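Local atomic coordinates of SsfX3 (PDB entry 3SKV), a protein that probably transfers a salicylyl group onto a tetracycline intermediate, as a GDSL/SGNH-type acyltransferase of a Streptomyces biosynthetic pathway. Residues A[120-133]-A[145-159]. The protein carries 1 engineered substitution. Residues are numbered along the deposited sequence; the frame is centred on the assembly and turned at random.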
ATOM      1  N   LEU A 120     -13.146  -5.249  -5.496  1.00 41.11           N
ATOM      2  CA  LEU A 120     -13.130  -4.263  -6.577  1.00 37.10           C
ATOM      3  C   LEU A 120     -11.766  -4.111  -7.228  1.00 36.23           C
ATOM      4  O   LEU A 120     -10.736  -4.305  -6.591  1.00 35.73           O
ATOM      5  CB  LEU A 120     -13.680  -2.886  -6.129  1.00 36.89           C
ATOM      6  CG  LEU A 120     -15.097  -2.840  -5.485  1.00 41.49           C
ATOM      7  CD1 LEU A 120     -15.339  -1.498  -4.821  1.00 41.02           C
ATOM      8  CD2 LEU A 120     -16.215  -3.170  -6.511  1.00 38.68           C
ATOM      9  N   LEU A 121     -11.788  -3.778  -8.510  1.00 30.36           N
ATOM     10  CA  LEU A 121     -10.660  -3.543  -9.379  1.00 29.52           C
ATOM     11  C   LEU A 121     -11.012  -2.213 -10.038  1.00 32.85           C
ATOM     12  O   LEU A 121     -12.132  -2.032 -10.531  1.00 31.71           O
ATOM     13  CB  LEU A 121     -10.596  -4.702 -10.416  1.00 29.48           C
ATOM     14  CG  LEU A 121      -9.565  -4.783 -11.596  1.00 32.78           C
ATOM     15  CD1 LEU A 121      -9.500  -3.557 -12.462  1.00 32.09           C
ATOM     16  CD2 LEU A 121      -8.266  -5.399 -11.215  1.00 32.13           C
ATOM     17  N   ASP A 122     -10.074  -1.265 -10.004  1.00 28.70           N
ATOM     18  CA  ASP A 122     -10.289   0.028 -10.632  1.00 27.44           C
ATOM     19  C   ASP A 122      -9.558   0.098 -11.937  1.00 26.99           C
ATOM     20  O   ASP A 122      -8.431  -0.393 -12.047  1.00 24.45           O
ATOM     21  CB  ASP A 122      -9.853   1.179  -9.722  1.00 29.10           C
ATOM     22  CG  ASP A 122     -10.858   1.535  -8.634  1.00 37.73           C
ATOM     23  OD1 ASP A 122     -11.988   0.988  -8.662  1.00 37.96           O
ATOM     24  OD2 ASP A 122     -10.518   2.371  -7.757  1.00 39.34           O
ATOM     25  N   VAL A 123     -10.213   0.716 -12.928  1.00 22.85           N
ATOM     26  CA  VAL A 123      -9.658   0.964 -14.249  1.00 22.05           C
ATOM     27  C   VAL A 123      -9.558   2.496 -14.378  1.00 27.22           C
ATOM     28  O   VAL A 123     -10.575   3.209 -14.394  1.00 26.97           O
ATOM     29  CB  VAL A 123     -10.486   0.310 -15.400  1.00 25.79           C
ATOM     30  CG1 VAL A 123      -9.809   0.514 -16.747  1.00 24.43           C
ATOM     31  CG2 VAL A 123     -10.731  -1.186 -15.150  1.00 25.14           C
ATOM     32  N   LEU A 124      -8.317   2.993 -14.422  1.00 22.85           N
ATOM     33  CA  LEU A 124      -8.050   4.409 -14.612  1.00 23.06           C
ATOM     34  C   LEU A 124      -7.569   4.626 -16.028  1.00 29.19           C
ATOM     35  O   LEU A 124      -6.806   3.803 -16.553  1.00 29.94           O
ATOM     36  CB  LEU A 124      -7.023   4.926 -13.607  1.00 22.86           C
ATOM     37  CG  LEU A 124      -7.576   5.483 -12.299  1.00 28.14           C
ATOM     38  CD1 LEU A 124      -8.184   4.397 -11.444  1.00 27.23           C
ATOM     39  CD2 LEU A 124      -6.503   6.189 -11.547  1.00 31.35           C
ATOM     40  N   VAL A 125      -8.054   5.693 -16.668  1.00 25.46           N
ATOM     41  CA  VAL A 125      -7.671   6.056 -18.025  1.00 25.85           C
ATOM     42  C   VAL A 125      -7.118   7.479 -17.947  1.00 30.85           C
ATOM     43  O   VAL A 125      -7.859   8.406 -17.625  1.00 31.81           O
ATOM     44  CB  VAL A 125      -8.852   5.911 -19.024  1.00 29.90           C
ATOM     45  CG1 VAL A 125      -8.491   6.486 -20.396  1.00 30.35           C
ATOM     46  CG2 VAL A 125      -9.283   4.452 -19.147  1.00 28.89           C
ATOM     47  N   ASP A 126      -5.822   7.643 -18.218  1.00 27.47           N
ATOM     48  CA  ASP A 126      -5.115   8.929 -18.104  1.00 29.05           C
ATOM     49  C   ASP A 126      -5.355   9.591 -16.722  1.00 32.80           C
ATOM     50  O   ASP A 126      -5.711  10.759 -16.639  1.00 33.04           O
ATOM     51  CB  ASP A 126      -5.407   9.876 -19.294  1.00 32.05           C
ATOM     52  CG  ASP A 126      -4.978   9.371 -20.675  1.00 47.30           C
ATOM     53  OD1 ASP A 126      -3.980   8.606 -20.759  1.00 45.20           O
ATOM     54  OD2 ASP A 126      -5.606   9.788 -21.679  1.00 58.94           O
ATOM     55  N   GLY A 127      -5.214   8.798 -15.662  1.00 28.71           N
ATOM     56  CA  GLY A 127      -5.360   9.234 -14.272  1.00 28.80           C
ATOM     57  C   GLY A 127      -6.771   9.462 -13.769  1.00 33.94           C
ATOM     58  O   GLY A 127      -6.958   9.918 -12.638  1.00 33.06           O
ATOM     59  N   GLU A 128      -7.778   9.164 -14.591  1.00 32.49           N
ATOM     60  CA  GLU A 128      -9.160   9.361 -14.190  1.00 33.41           C
ATOM     61  C   GLU A 128      -9.858   8.041 -14.105  1.00 37.44           C
ATOM     62  O   GLU A 128      -9.660   7.205 -14.983  1.00 36.11           O
ATOM     63  CB  GLU A 128      -9.864  10.313 -15.154  1.00 35.90           C
ATOM     64  CG  GLU A 128      -9.530  11.768 -14.878  1.00 54.42           C
ATOM     65  CD  GLU A 128     -10.277  12.753 -15.756  1.00104.00           C
ATOM     66  OE1 GLU A 128     -11.498  12.937 -15.538  1.00108.11           O
ATOM     67  OE2 GLU A 128      -9.643  13.343 -16.662  1.00109.43           O
ATOM     68  N   LEU A 129     -10.661   7.834 -13.041  1.00 36.00           N
ATOM     69  CA  LEU A 129     -11.400   6.582 -12.839  1.00 35.29           C
ATOM     70  C   LEU A 129     -12.453   6.390 -13.927  1.00 39.05           C
ATOM     71  O   LEU A 129     -13.325   7.233 -14.085  1.00 40.66           O
ATOM     72  CB  LEU A 129     -12.002   6.499 -11.419  1.00 35.49           C
ATOM     73  CG  LEU A 129     -12.817   5.244 -11.064  1.00 39.22           C
ATOM     74  CD1 LEU A 129     -11.982   3.971 -11.155  1.00 36.68           C
ATOM     75  CD2 LEU A 129     -13.382   5.357  -9.664  1.00 45.27           C
ATOM     76  N   ALA A 130     -12.332   5.304 -14.695  1.00 34.97           N
ATOM     77  CA  ALA A 130     -13.224   4.971 -15.815  1.00 34.11           C
ATOM     78  C   ALA A 130     -14.202   3.880 -15.451  1.00 39.73           C
ATOM     79  O   ALA A 130     -15.340   3.908 -15.913  1.00 42.09           O
ATOM     80  CB  ALA A 130     -12.411   4.547 -17.033  1.00 33.42           C
ATOM     81  N   ARG A 131     -13.760   2.893 -14.654  1.00 35.78           N
ATOM     82  CA  ARG A 131     -14.607   1.758 -14.260  1.00 35.60           C
ATOM     83  C   ARG A 131     -14.157   1.117 -12.979  1.00 39.31           C
ATOM     84  O   ARG A 131     -12.974   0.806 -12.817  1.00 39.37           O
ATOM     85  CB  ARG A 131     -14.618   0.674 -15.379  1.00 33.68           C
ATOM     86  CG  ARG A 131     -15.771  -0.356 -15.333  1.00 35.66           C
ATOM     87  CD  ARG A 131     -17.060   0.173 -15.938  1.00 38.16           C
ATOM     88  NE  ARG A 131     -16.779   1.080 -17.057  1.00 47.85           N
ATOM     89  CZ  ARG A 131     -16.754   0.707 -18.333  1.00 56.76           C
ATOM     90  NH1 ARG A 131     -17.056  -0.542 -18.674  1.00 37.98           N
ATOM     91  NH2 ARG A 131     -16.458   1.585 -19.280  1.00 43.35           N
ATOM     92  N   THR A 132     -15.114   0.866 -12.088  1.00 36.77           N
ATOM     93  CA  THR A 132     -14.901   0.080 -10.880  1.00 35.71           C
ATOM     94  C   THR A 132     -15.565  -1.244 -11.256  1.00 39.86           C
ATOM     95  O   THR A 132     -16.705  -1.239 -11.692  1.00 40.23           O
ATOM     96  CB  THR A 132     -15.426   0.784  -9.623  1.00 40.22           C
ATOM     97  OG1 THR A 132     -14.786   2.053  -9.494  1.00 39.35           O
ATOM     98  CG2 THR A 132     -15.126   0.006  -8.356  1.00 40.60           C
ATOM     99  N   VAL A 133     -14.814  -2.342 -11.208  1.00 36.57           N
ATOM    100  CA  VAL A 133     -15.253  -3.681 -11.621  1.00 36.21           C
ATOM    101  C   VAL A 133     -15.391  -4.570 -10.390  1.00 41.08           C
ATOM    102  O   VAL A 133     -14.472  -4.630  -9.574  1.00 39.21           O
ATOM    103  CB  VAL A 133     -14.242  -4.290 -12.653  1.00 39.40           C
ATOM    104  CG1 VAL A 133     -14.729  -5.612 -13.247  1.00 39.59           C
ATOM    105  CG2 VAL A 133     -13.924  -3.306 -13.771  1.00 38.79           C
ATOM    106  N   VAL A 145     -13.942  -4.982 -19.654  1.00 32.08           N
ATOM    107  CA  VAL A 145     -14.192  -3.548 -19.564  1.00 31.06           C
ATOM    108  C   VAL A 145     -14.314  -3.045 -20.984  1.00 35.10           C
ATOM    109  O   VAL A 145     -13.335  -2.998 -21.725  1.00 33.04           O
ATOM    110  CB  VAL A 145     -13.114  -2.773 -18.747  1.00 33.17           C
ATOM    111  CG1 VAL A 145     -13.496  -1.303 -18.579  1.00 32.50           C
ATOM    112  CG2 VAL A 145     -12.890  -3.413 -17.395  1.00 32.31           C
ATOM    113  N   ASP A 146     -15.538  -2.741 -21.379  1.00 33.66           N
ATOM    114  CA  ASP A 146     -15.807  -2.222 -22.712  1.00 34.36           C
ATOM    115  C   ASP A 146     -16.090  -0.759 -22.548  1.00 35.58           C
ATOM    116  O   ASP A 146     -16.262  -0.285 -21.433  1.00 35.23           O
ATOM    117  CB  ASP A 146     -17.018  -2.946 -23.340  1.00 38.13           C
ATOM    118  CG  ASP A 146     -17.065  -2.958 -24.857  1.00 61.93           C
ATOM    119  OD1 ASP A 146     -16.413  -2.076 -25.493  1.00 63.34           O
ATOM    120  OD2 ASP A 146     -17.788  -3.818 -25.419  1.00 76.17           O
ATOM    121  N   GLY A 147     -16.115  -0.049 -23.648  1.00 33.47           N
ATOM    122  CA  GLY A 147     -16.434   1.366 -23.650  1.00 35.09           C
ATOM    123  C   GLY A 147     -15.428   2.270 -22.990  1.00 38.54           C
ATOM    124  O   GLY A 147     -15.806   3.126 -22.197  1.00 37.92           O
ATOM    125  N   LEU A 148     -14.144   2.054 -23.290  1.00 35.55           N
ATOM    126  CA  LEU A 148     -13.052   2.909 -22.836  1.00 34.74           C
ATOM    127  C   LEU A 148     -12.852   3.920 -23.964  1.00 36.75           C
ATOM    128  O   LEU A 148     -13.222   3.605 -25.101  1.00 35.15           O
ATOM    129  CB  LEU A 148     -11.740   2.113 -22.619  1.00 33.66           C
ATOM    130  CG  LEU A 148     -11.698   1.147 -21.447  1.00 37.26           C
ATOM    131  CD1 LEU A 148     -10.385   0.414 -21.410  1.00 35.25           C
ATOM    132  CD2 LEU A 148     -11.906   1.876 -20.141  1.00 41.39           C
ATOM    133  N   PRO A 149     -12.266   5.114 -23.696  1.00 32.65           N
ATOM    134  CA  PRO A 149     -12.034   6.074 -24.788  1.00 33.74           C
ATOM    135  C   PRO A 149     -11.223   5.498 -25.940  1.00 37.07           C
ATOM    136  O   PRO A 149     -10.348   4.664 -25.730  1.00 34.37           O
ATOM    137  CB  PRO A 149     -11.251   7.207 -24.110  1.00 35.68           C
ATOM    138  CG  PRO A 149     -11.581   7.080 -22.668  1.00 38.85           C
ATOM    139  CD  PRO A 149     -11.758   5.635 -22.411  1.00 33.31           C
ATOM    140  N   ALA A 150     -11.523   5.945 -27.163  1.00 34.63           N
ATOM    141  CA  ALA A 150     -10.770   5.531 -28.336  1.00 34.08           C
ATOM    142  C   ALA A 150      -9.483   6.356 -28.359  1.00 37.74           C
ATOM    143  O   ALA A 150      -9.410   7.429 -27.734  1.00 38.38           O
ATOM    144  CB  ALA A 150     -11.596   5.790 -29.592  1.00 36.06           C
ATOM    145  N   GLY A 151      -8.473   5.856 -29.051  1.00 32.63           N
ATOM    146  CA  GLY A 151      -7.214   6.581 -29.147  1.00 32.21           C
ATOM    147  C   GLY A 151      -6.221   6.168 -28.093  1.00 33.40           C
ATOM    148  O   GLY A 151      -6.589   5.516 -27.108  1.00 30.12           O
ATOM    149  N   ASP A 152      -4.948   6.537 -28.309  1.00 31.62           N
ATOM    150  CA  ASP A 152      -3.869   6.222 -27.385  1.00 31.31           C
ATOM    151  C   ASP A 152      -4.128   6.831 -26.008  1.00 32.63           C
ATOM    152  O   ASP A 152      -4.543   7.988 -25.901  1.00 31.98           O
ATOM    153  CB  ASP A 152      -2.491   6.642 -27.938  1.00 34.62           C
ATOM    154  CG  ASP A 152      -1.308   6.001 -27.196  1.00 50.97           C
ATOM    155  OD1 ASP A 152      -1.396   4.776 -26.849  1.00 51.72           O
ATOM    156  OD2 ASP A 152      -0.277   6.696 -27.005  1.00 53.26           O
ATOM    157  N   LYS A 153      -3.913   6.030 -24.966  1.00 26.33           N
ATOM    158  CA  LYS A 153      -4.158   6.424 -23.582  1.00 24.75           C
ATOM    159  C   LYS A 153      -3.399   5.518 -22.633  1.00 27.17           C
ATOM    160  O   LYS A 153      -3.116   4.360 -22.963  1.00 24.74           O
ATOM    161  CB  LYS A 153      -5.679   6.350 -23.267  1.00 24.79           C
ATOM    162  CG  LYS A 153      -6.229   4.930 -23.244  1.00 21.67           C
ATOM    163  CD  LYS A 153      -7.646   4.839 -23.743  1.00 30.43           C
ATOM    164  CE  LYS A 153      -7.994   3.416 -24.071  1.00 27.26           C
ATOM    165  NZ  LYS A 153      -8.078   3.213 -25.547  1.00 36.69           N
ATOM    166  N   LEU A 154      -3.122   6.025 -21.426  1.00 23.67           N
ATOM    167  CA  LEU A 154      -2.510   5.204 -20.395  1.00 21.93           C
ATOM    168  C   LEU A 154      -3.624   4.498 -19.611  1.00 26.57           C
ATOM    169  O   LEU A 154      -4.528   5.145 -19.084  1.00 26.47           O
ATOM    170  CB  LEU A 154      -1.602   6.046 -19.481  1.00 21.77           C
ATOM    171  CG  LEU A 154      -1.073   5.368 -18.192  1.00 27.01           C
ATOM    172  CD1 LEU A 154      -0.228   4.104 -18.481  1.00 26.34           C
ATOM    173  CD2 LEU A 154      -0.313   6.351 -17.319  1.00 26.82           C
ATOM    174  N   VAL A 155      -3.548   3.172 -19.535  1.00 24.41           N
ATOM    175  CA  VAL A 155      -4.497   2.352 -18.794  1.00 23.05           C
ATOM    176  C   VAL A 155      -3.850   1.841 -17.508  1.00 27.45           C
ATOM    177  O   VAL A 155      -2.809   1.184 -17.579  1.00 28.94           O
ATOM    178  CB  VAL A 155      -5.050   1.194 -19.642  1.00 25.69           C
ATOM    179  CG1 VAL A 155      -6.124   0.422 -18.857  1.00 24.89           C
ATOM    180  CG2 VAL A 155      -5.614   1.709 -20.964  1.00 26.01           C
ATOM    181  N   GLU A 156      -4.449   2.145 -16.339  1.00 23.16           N
ATOM    182  CA  GLU A 156      -3.933   1.648 -15.056  1.00 22.65           C
ATOM    183  C   GLU A 156      -5.010   0.782 -14.447  1.00 28.10           C
ATOM    184  O   GLU A 156      -6.151   1.229 -14.264  1.00 29.09           O
ATOM    185  CB  GLU A 156      -3.559   2.760 -14.055  1.00 24.35           C
ATOM    186  CG  GLU A 156      -2.718   3.913 -14.584  1.00 40.64           C
ATOM    187  CD  GLU A 156      -2.701   5.168 -13.720  1.00 61.35           C
ATOM    188  OE1 GLU A 156      -2.843   5.049 -12.481  1.00 49.17           O
ATOM    189  OE2 GLU A 156      -2.517   6.274 -14.282  1.00 53.07           O
ATOM    190  N   LEU A 157      -4.659  -0.455 -14.161  1.00 24.26           N
ATOM    191  CA  LEU A 157      -5.538  -1.421 -13.501  1.00 24.91           C
ATOM    192  C   LEU A 157      -5.058  -1.490 -12.047  1.00 27.28           C
ATOM    193  O   LEU A 157      -3.954  -1.991 -11.795  1.00 25.49           O
ATOM    194  CB  LEU A 157      -5.394  -2.806 -14.176  1.00 24.94           C
ATOM    195  CG  LEU A 157      -6.432  -3.216 -15.233  1.00 29.49           C
ATOM    196  CD1 LEU A 157      -6.766  -2.084 -16.190  1.00 29.76           C
ATOM    197  CD2 LEU A 157      -5.944  -4.388 -16.010  1.00 29.74           C
ATOM    198  N   TRP A 158      -5.823  -0.891 -11.121  1.00 21.62           N
ATOM    199  CA  TRP A 158      -5.501  -0.900  -9.701  1.00 21.22           C
ATOM    200  C   TRP A 158      -6.112  -2.139  -9.115  1.00 25.77           C
ATOM    201  O   TRP A 158      -7.336  -2.257  -8.974  1.00 27.51           O
ATOM    202  CB  TRP A 158      -6.053   0.336  -9.014  1.00 20.88           C
ATOM    203  CG  TRP A 158      -5.256   1.551  -9.300  1.00 22.48           C
ATOM    204  CD1 TRP A 158      -5.202   2.247 -10.473  1.00 25.27           C
ATOM    205  CD2 TRP A 158      -4.475   2.288  -8.354  1.00 23.02           C
ATOM    206  NE1 TRP A 158      -4.385   3.352 -10.328  1.00 25.34           N
ATOM    207  CE2 TRP A 158      -3.925   3.399  -9.039  1.00 26.93           C
ATOM    208  CE3 TRP A 158      -4.139   2.084  -7.006  1.00 23.99           C
ATOM    209  CZ2 TRP A 158      -3.079   4.311  -8.418  1.00 26.45           C
ATOM    210  CZ3 TRP A 158      -3.253   2.955  -6.413  1.00 25.95           C
ATOM    211  CH2 TRP A 158      -2.756   4.072  -7.103  1.00 26.99           C
ATOM    212  N   LEU A 159      -5.255  -3.078  -8.813  1.00 22.38           N
ATOM    213  CA  LEU A 159      -5.594  -4.407  -8.312  1.00 22.56           C
ATOM    214  C   LEU A 159      -6.255  -4.365  -6.925  1.00 30.73           C
ATOM    215  O   LEU A 159      -6.018  -3.404  -6.186  1.00 29.99           O
ATOM    216  CB  LEU A 159      -4.324  -5.297  -8.335  1.00 21.06           C
ATOM    217  CG  LEU A 159      -3.553  -5.422  -9.700  1.00 22.96           C
ATOM    218  CD1 LEU A 159      -2.628  -6.643  -9.686  1.00 22.59           C
ATOM    219  CD2 LEU A 159      -4.522  -5.572 -10.893  1.00 21.09           C
TER
HETATM  220  O   HOH W   1      -3.691  10.375 -24.112  1.00 37.31           O
HETATM  221  O   HOH W   2      -4.273   6.416 -16.344  1.00 30.82           O
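The Arg131 chain leaves its backbone with CG turned away from N (chi1 -162°), then bends at chi2 and chi3, which brings its guanidinium to the carbonyl of Asp146. Asp126 turns CG beside its backbone N (chi1 -62°), and OD1 meets Leu154 N. Asp126 ends the antiparallel pairing of strands 120-125 and 153-158 in the jelly-roll N-terminal domain, while Arg131 ties strand 128-134 to the turn after Val145. Strand 120-125 lies between 128-134, its hairpin partner, and 153-158. The type I' turn from Val125 to Glu128 closes that hairpin. Asp122 with Trp158 and Leu124 with Glu156 are hydrogen-bonded pairs. Asp126 N extends the ladder to Leu154 O at 2.9 Å. The return bond, 2.8 Å from Leu154 N to Asp126 OD1, uses the side chain and meets OD1 on the syn side, tilted out of the carboxylate plane.

One face of the sheet packs Val123, Val125, Val155 and Leu157. Val123 CG2 meets Val145 CG2 tip to tip at 3.8 Å. Leu148 CD2 lies 3.8 Å from Val125 CG2 and also touches Ala130. Strand 96-103 covers Val155 and Leu157.

Leu124 and Trp158 meet on the other face, with CD1 of Leu124 3.8 Å from CD1 of Trp158. Trp158 NE1 donates to Glu156 OE1 at 3.1 Å, which should limit rotation of the indole. Helix 208-216 packs against this tryptophan. Asp122 OD2 is held by Ser203 and Ser205.

Ala130 and Arg131 form a classic beta bulge opposite Val123. Val145 CG1 sits over one guanidinium face, while NH1 and NH2 of Arg131 both reach Asp146 O at 2.9 Å, close to the guanidinium plane. A leucine in place of Arg131 would probably leave Asp146 O without its two guanidinium donors and this turn less firmly tied to strand 128-134. Arg131 NE adds a weak 3.4 Å bond to Ala130 O.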